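Local coordinates for RegF protein (Neisseria gonorrhoeae, PDB 4HOJ) that is a glutathione transferase homolog, also named stringent starvation protein A, that binds glutathione and calcium ions, at residues T11-E24 and F149-R162. Sequence-based numbering, arbitrary orientation.
Sequences TCPFSHRCRFVLYE and FSMIDVALAPLLWR. With GSH (glutathione), chain C.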
loop_
_atom_site.group_PDB
_atom_site.type_symbol
_atom_site.label_atom_id
_atom_site.label_comp_id
_atom_site.label_asym_id
_atom_site.label_seq_id
_atom_site.Cartn_x
_atom_site.Cartn_y
_atom_site.Cartn_z
ATOM N N THR A 11 -2.993 18.215 -14.146
ATOM C CA THR A 11 -4.359 17.962 -13.616
ATOM C C THR A 11 -4.428 16.662 -12.856
ATOM O O THR A 11 -5.526 16.216 -12.536
ATOM C CB THR A 11 -5.486 18.021 -14.684
ATOM O OG1 THR A 11 -5.239 17.012 -15.664
ATOM C CG2 THR A 11 -5.530 19.404 -15.354
ATOM N N CYS A 12 -3.293 16.061 -12.518
ATOM C CA CYS A 12 -3.302 14.728 -11.941
ATOM C C CYS A 12 -3.502 14.799 -10.421
ATOM O O CYS A 12 -2.645 15.384 -9.736
ATOM C CB CYS A 12 -1.955 14.060 -12.264
ATOM S SG CYS A 12 -1.702 12.483 -11.444
ATOM N N PRO A 13 -4.556 14.157 -9.902
ATOM C CA PRO A 13 -4.763 14.245 -8.440
ATOM C C PRO A 13 -3.656 13.558 -7.653
ATOM O O PRO A 13 -3.418 13.920 -6.495
ATOM C CB PRO A 13 -6.160 13.592 -8.218
ATOM C CG PRO A 13 -6.355 12.681 -9.476
ATOM C CD PRO A 13 -5.645 13.461 -10.618
ATOM N N PHE A 14 -3.014 12.539 -8.224
ATOM C CA PHE A 14 -1.963 11.815 -7.514
ATOM C C PHE A 14 -0.720 12.625 -7.455
ATOM O O PHE A 14 -0.077 12.712 -6.400
ATOM C CB PHE A 14 -1.745 10.435 -8.166
ATOM C CG PHE A 14 -3.001 9.607 -8.177
ATOM C CD1 PHE A 14 -3.439 9.019 -7.008
ATOM C CD2 PHE A 14 -3.762 9.493 -9.299
ATOM C CE1 PHE A 14 -4.585 8.266 -6.982
ATOM C CE2 PHE A 14 -4.968 8.776 -9.289
ATOM C CZ PHE A 14 -5.380 8.159 -8.112
ATOM N N SER A 15 -0.414 13.364 -8.533
ATOM C CA SER A 15 0.687 14.348 -8.512
ATOM C C SER A 15 0.401 15.508 -7.535
ATOM O O SER A 15 1.310 16.023 -6.879
ATOM C CB SER A 15 0.895 14.953 -9.942
ATOM O OG SER A 15 1.291 13.912 -10.872
ATOM N N HIS A 16 -0.865 15.896 -7.486
ATOM C CA HIS A 16 -1.307 16.961 -6.606
ATOM C C HIS A 16 -0.967 16.603 -5.139
ATOM O O HIS A 16 -0.485 17.446 -4.368
ATOM C CB HIS A 16 -2.793 17.157 -6.850
ATOM C CG HIS A 16 -3.375 18.364 -6.198
ATOM N ND1 HIS A 16 -4.709 18.645 -6.327
ATOM C CD2 HIS A 16 -2.843 19.310 -5.362
ATOM C CE1 HIS A 16 -4.982 19.758 -5.650
ATOM N NE2 HIS A 16 -3.868 20.178 -5.043
ATOM N N ARG A 17 -1.122 15.318 -4.765
ATOM C CA ARG A 17 -0.803 14.920 -3.386
ATOM C C ARG A 17 0.654 15.227 -3.107
ATOM O O ARG A 17 0.999 15.755 -2.031
ATOM C CB ARG A 17 -0.974 13.395 -3.151
ATOM C CG ARG A 17 -2.338 12.850 -3.311
ATOM C CD ARG A 17 -2.260 11.322 -3.181
ATOM N NE ARG A 17 -3.578 10.719 -2.956
ATOM C CZ ARG A 17 -3.766 9.396 -3.018
ATOM N NH1 ARG A 17 -2.808 8.567 -3.483
ATOM N NH2 ARG A 17 -4.963 8.954 -2.684
ATOM N N CYS A 18 1.535 14.872 -4.055
ATOM C CA CYS A 18 2.981 15.041 -3.829
ATOM C C CYS A 18 3.369 16.512 -3.838
ATOM O O CYS A 18 4.174 16.948 -3.009
ATOM C CB CYS A 18 3.759 14.281 -4.897
ATOM S SG CYS A 18 3.409 12.506 -4.928
ATOM N N ARG A 19 2.773 17.331 -4.702
ATOM C CA ARG A 19 2.996 18.771 -4.688
ATOM C C ARG A 19 2.583 19.356 -3.353
ATOM O O ARG A 19 3.306 20.186 -2.790
ATOM C CB ARG A 19 2.285 19.432 -5.898
ATOM C CG ARG A 19 2.999 19.131 -7.222
ATOM C CD ARG A 19 2.276 19.838 -8.369
ATOM N NE ARG A 19 1.281 19.007 -9.048
ATOM C CZ ARG A 19 -0.048 19.183 -9.015
ATOM N NH1 ARG A 19 -0.834 18.493 -9.875
ATOM N NH2 ARG A 19 -0.594 20.059 -8.211
ATOM N N PHE A 20 1.451 18.889 -2.822
ATOM C CA PHE A 20 0.987 19.384 -1.530
ATOM C C PHE A 20 2.030 19.080 -0.426
ATOM O O PHE A 20 2.415 19.965 0.345
ATOM C CB PHE A 20 -0.378 18.757 -1.292
ATOM C CG PHE A 20 -1.143 19.298 -0.098
ATOM C CD1 PHE A 20 -0.737 20.395 0.647
ATOM C CD2 PHE A 20 -2.331 18.637 0.252
ATOM C CE1 PHE A 20 -1.531 20.842 1.734
ATOM C CE2 PHE A 20 -3.120 19.056 1.305
ATOM C CZ PHE A 20 -2.713 20.162 2.078
ATOM N N VAL A 21 2.524 17.831 -0.366
ATOM C CA VAL A 21 3.543 17.503 0.616
ATOM C C VAL A 21 4.777 18.352 0.435
ATOM O O VAL A 21 5.332 18.839 1.425
ATOM C CB VAL A 21 3.924 15.985 0.600
ATOM C CG1 VAL A 21 5.108 15.717 1.564
ATOM C CG2 VAL A 21 2.762 15.122 1.008
ATOM N N LEU A 22 5.245 18.525 -0.795
ATOM C CA LEU A 22 6.481 19.265 -1.020
ATOM C C LEU A 22 6.372 20.682 -0.531
ATOM O O LEU A 22 7.289 21.183 0.121
ATOM C CB LEU A 22 6.902 19.170 -2.494
ATOM C CG LEU A 22 7.436 17.788 -2.875
ATOM C CD1 LEU A 22 7.393 17.638 -4.392
ATOM C CD2 LEU A 22 8.841 17.601 -2.345
ATOM N N TYR A 23 5.242 21.341 -0.791
ATOM C CA TYR A 23 5.072 22.692 -0.284
ATOM C C TYR A 23 4.845 22.763 1.216
ATOM O O TYR A 23 5.272 23.735 1.846
ATOM C CB TYR A 23 3.980 23.411 -1.071
ATOM C CG TYR A 23 4.451 23.891 -2.437
ATOM C CD1 TYR A 23 5.302 24.976 -2.518
ATOM C CD2 TYR A 23 4.073 23.256 -3.609
ATOM C CE1 TYR A 23 5.738 25.427 -3.736
ATOM C CE2 TYR A 23 4.509 23.705 -4.853
ATOM C CZ TYR A 23 5.353 24.789 -4.883
ATOM O OH TYR A 23 5.836 25.306 -6.070
ATOM N N GLU A 24 4.274 21.704 1.810
ATOM C CA GLU A 24 4.167 21.708 3.278
ATOM C C GLU A 24 5.555 21.620 3.911
ATOM O O GLU A 24 5.768 22.211 4.954
ATOM C CB GLU A 24 3.303 20.507 3.792
ATOM C CG GLU A 24 1.790 20.640 3.575
ATOM C CD GLU A 24 1.139 21.577 4.579
ATOM O OE1 GLU A 24 1.680 21.708 5.716
ATOM O OE2 GLU A 24 0.115 22.183 4.274
ATOM N N PHE A 149 -3.329 17.909 11.604
ATOM C CA PHE A 149 -3.185 17.705 10.156
ATOM C C PHE A 149 -2.164 16.632 9.892
ATOM O O PHE A 149 -1.115 16.604 10.522
ATOM C CB PHE A 149 -2.700 19.024 9.554
ATOM C CG PHE A 149 -2.422 18.954 8.069
ATOM C CD1 PHE A 149 -3.461 18.922 7.171
ATOM C CD2 PHE A 149 -1.106 18.920 7.580
ATOM C CE1 PHE A 149 -3.193 18.891 5.791
ATOM C CE2 PHE A 149 -0.831 18.894 6.213
ATOM C CZ PHE A 149 -1.876 18.859 5.316
ATOM N N SER A 150 -2.431 15.764 8.913
ATOM C CA SER A 150 -1.512 14.661 8.625
ATOM C C SER A 150 -1.478 14.299 7.173
ATOM O O SER A 150 -2.251 14.837 6.356
ATOM C CB SER A 150 -1.841 13.348 9.389
ATOM O OG SER A 150 -3.021 12.767 8.862
ATOM N N MET A 151 -0.596 13.351 6.865
ATOM C CA MET A 151 -0.464 12.842 5.487
ATOM C C MET A 151 -1.770 12.226 4.994
ATOM O O MET A 151 -2.037 12.140 3.803
ATOM C CB MET A 151 0.596 11.744 5.504
ATOM C CG MET A 151 0.864 11.319 4.108
ATOM S SD MET A 151 1.795 12.636 3.342
ATOM C CE MET A 151 3.422 12.240 3.977
ATOM N N ILE A 152 -2.601 11.787 5.923
ATOM C CA ILE A 152 -3.879 11.241 5.528
ATOM C C ILE A 152 -4.798 12.307 4.903
ATOM O O ILE A 152 -5.485 12.096 3.895
ATOM C CB ILE A 152 -4.546 10.406 6.675
ATOM C CG1 ILE A 152 -3.546 9.523 7.463
ATOM C CG2 ILE A 152 -5.670 9.568 6.076
ATOM C CD1 ILE A 152 -2.480 8.780 6.766
ATOM N N ASP A 153 -4.771 13.493 5.495
ATOM C CA ASP A 153 -5.439 14.651 4.894
ATOM C C ASP A 153 -4.858 15.018 3.525
ATOM O O ASP A 153 -5.570 15.302 2.561
ATOM C CB ASP A 153 -5.323 15.856 5.824
ATOM C CG ASP A 153 -5.875 15.554 7.221
ATOM O OD1 ASP A 153 -7.112 15.389 7.340
ATOM O OD2 ASP A 153 -5.094 15.494 8.168
ATOM N N VAL A 154 -3.553 14.938 3.427
ATOM C CA VAL A 154 -2.890 15.218 2.168
ATOM C C VAL A 154 -3.386 14.285 1.084
ATOM O O VAL A 154 -3.690 14.729 -0.049
ATOM C CB VAL A 154 -1.372 15.065 2.297
ATOM C CG1 VAL A 154 -0.687 15.058 0.917
ATOM C CG2 VAL A 154 -0.809 16.176 3.183
ATOM N N ALA A 155 -3.474 12.987 1.395
ATOM C CA ALA A 155 -3.821 11.992 0.355
ATOM C C ALA A 155 -5.271 12.221 -0.168
ATOM O O ALA A 155 -5.540 12.015 -1.342
ATOM C CB ALA A 155 -3.642 10.605 0.943
ATOM N N LEU A 156 -6.180 12.636 0.713
ATOM C CA LEU A 156 -7.559 12.810 0.320
ATOM C C LEU A 156 -7.825 14.162 -0.359
ATOM O O LEU A 156 -8.724 14.263 -1.181
ATOM C CB LEU A 156 -8.410 12.705 1.590
ATOM C CG LEU A 156 -9.923 12.911 1.389
ATOM C CD1 LEU A 156 -10.518 11.876 0.406
ATOM C CD2 LEU A 156 -10.626 12.804 2.753
ATOM N N ALA A 157 -7.011 15.183 -0.065
ATOM C CA ALA A 157 -7.350 16.557 -0.448
ATOM C C ALA A 157 -7.563 16.700 -1.967
ATOM O O ALA A 157 -8.446 17.426 -2.352
ATOM C CB ALA A 157 -6.253 17.519 0.072
ATOM N N PRO A 158 -6.750 16.115 -2.842
ATOM C CA PRO A 158 -7.006 16.333 -4.291
ATOM C C PRO A 158 -8.332 15.836 -4.763
ATOM O O PRO A 158 -8.872 16.401 -5.742
ATOM C CB PRO A 158 -5.855 15.598 -4.956
ATOM C CG PRO A 158 -4.731 15.647 -3.846
ATOM C CD PRO A 158 -5.522 15.328 -2.625
ATOM N N LEU A 159 -8.874 14.788 -4.145
ATOM C CA LEU A 159 -10.228 14.344 -4.490
ATOM C C LEU A 159 -11.273 15.333 -4.039
ATOM O O LEU A 159 -12.132 15.713 -4.817
ATOM C CB LEU A 159 -10.487 12.963 -3.915
ATOM C CG LEU A 159 -11.951 12.477 -3.975
ATOM C CD1 LEU A 159 -12.438 12.508 -5.422
ATOM C CD2 LEU A 159 -12.027 11.072 -3.409
ATOM N N LEU A 160 -11.164 15.808 -2.826
ATOM C CA LEU A 160 -12.146 16.808 -2.367
ATOM C C LEU A 160 -12.082 18.099 -3.174
ATOM O O LEU A 160 -13.122 18.699 -3.434
ATOM C CB LEU A 160 -11.923 17.104 -0.856
ATOM C CG LEU A 160 -11.994 15.856 0.030
ATOM C CD1 LEU A 160 -11.809 16.238 1.512
ATOM C CD2 LEU A 160 -13.312 15.193 -0.179
ATOM N N TRP A 161 -10.877 18.491 -3.630
ATOM C CA TRP A 161 -10.776 19.677 -4.477
ATOM C C TRP A 161 -11.570 19.487 -5.765
ATOM O O TRP A 161 -12.096 20.475 -6.287
ATOM C CB TRP A 161 -9.292 19.875 -4.794
ATOM C CG TRP A 161 -9.066 21.101 -5.617
ATOM C CD1 TRP A 161 -8.724 21.110 -6.933
ATOM C CD2 TRP A 161 -9.204 22.477 -5.218
ATOM N NE1 TRP A 161 -8.665 22.415 -7.401
ATOM C CE2 TRP A 161 -8.915 23.261 -6.353
ATOM C CE3 TRP A 161 -9.549 23.112 -4.017
ATOM C CZ2 TRP A 161 -8.973 24.661 -6.330
ATOM C CZ3 TRP A 161 -9.572 24.503 -3.988
ATOM C CH2 TRP A 161 -9.285 25.249 -5.139
ATOM N N ARG A 162 -11.655 18.250 -6.258
ATOM C CA ARG A 162 -12.217 17.901 -7.550
ATOM C C ARG A 162 -13.667 17.494 -7.492
ATOM O O ARG A 162 -14.185 17.063 -8.550
ATOM C CB ARG A 162 -11.378 16.763 -8.206
ATOM C CG ARG A 162 -10.027 17.266 -8.737
ATOM C CD ARG A 162 -9.073 16.062 -8.995
ATOM N NE ARG A 162 -7.877 16.479 -9.689
ATOM C CZ ARG A 162 -6.846 17.145 -9.158
ATOM N NH1 ARG A 162 -6.877 17.438 -7.837
ATOM N NH2 ARG A 162 -5.770 17.442 -9.872
HETATM N N1 GSH C . -1.361 4.621 -8.103
HETATM C CA1 GSH C . -0.782 5.819 -8.779
HETATM C C1 GSH C . -0.282 6.784 -7.768
HETATM O O11 GSH C . 0.714 7.507 -8.027
HETATM O O12 GSH C . -0.905 6.862 -6.693
HETATM C CB1 GSH C . -1.773 6.429 -9.780
HETATM C CG1 GSH C . -1.143 7.496 -10.683
HETATM C CD1 GSH C . -2.053 7.792 -11.860
HETATM O OE1 GSH C . -3.138 7.280 -12.023
HETATM N N2 GSH C . -1.525 8.763 -12.697
HETATM C CA2 GSH C . -2.277 9.122 -13.899
HETATM C C2 GSH C . -1.395 8.766 -15.069
HETATM O O2 GSH C . -0.187 8.917 -15.162
HETATM C CB2 GSH C . -2.595 10.573 -14.036
HETATM S SG2 GSH C . -3.515 11.241 -12.679
HETATM N N3 GSH C . -2.146 8.305 -16.228
HETATM C CA3 GSH C . -1.469 7.914 -17.451
HETATM C C3 GSH C . -1.758 6.462 -17.675
HETATM O O31 GSH C . -2.328 5.676 -16.843
HETATM O O32 GSH C . -1.369 6.013 -18.777
HETATM O O HOH W 1 -8.328 15.924 -12.468
#
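Arg162 NH1 donates to two acceptors at once: His16 ND1 at 2.9 Å across the contact, nearly straight, and Pro158 O, one turn back in its own segment. The first bond lies in both the imidazole and guanidinium planes, although these are turned 54° apart; accepting it means that ND1 carries no proton. Arg162 NH2 meets Thr11 O, also at 2.9 Å, from above the carbonyl plane, and a water links that oxygen to Arg162 NE. One face of the guanidinium lies over Pro13 CA, and Glu198 forms a salt bridge with NH2, so partners on several sides fix its rotation. With chi1 at -170°, CG anti to the backbone N, the His16 ring reaches across the interface, where Pro158 CG makes a CH-pi contact with its face, 4.1 Å from the centroid, and its edge is turned toward the face of the Trp161 five-membered ring in an offset edge-to-face pair.

The extended Arg17 chain brings NE to a lone pair of Ala155 O, 2.9 Å away in the carbonyl plane; its guanidinium continues to Glu100 and Ser65, both of the glutathione pocket. Farther along, Phe20 CZ abuts Phe149 CZ at 3.6 Å, while Val154 CG2 sits over one face of the Phe20 ring, toward its rim. Val21 CG2 rests against both Val154 CG1 and Met151 SD, the former at a tight 3.5 Å.

Helices 13-24 and 151-161 thus pack closely, axes 8.2 Å apart at 134°, joining the thioredoxin-like N-terminal domain to the all-helical C-terminal domain. This is the interdomain interface of the glutathione transferase fold, with Cys12, the covalent glutathione site, at the N-cap of the first helix.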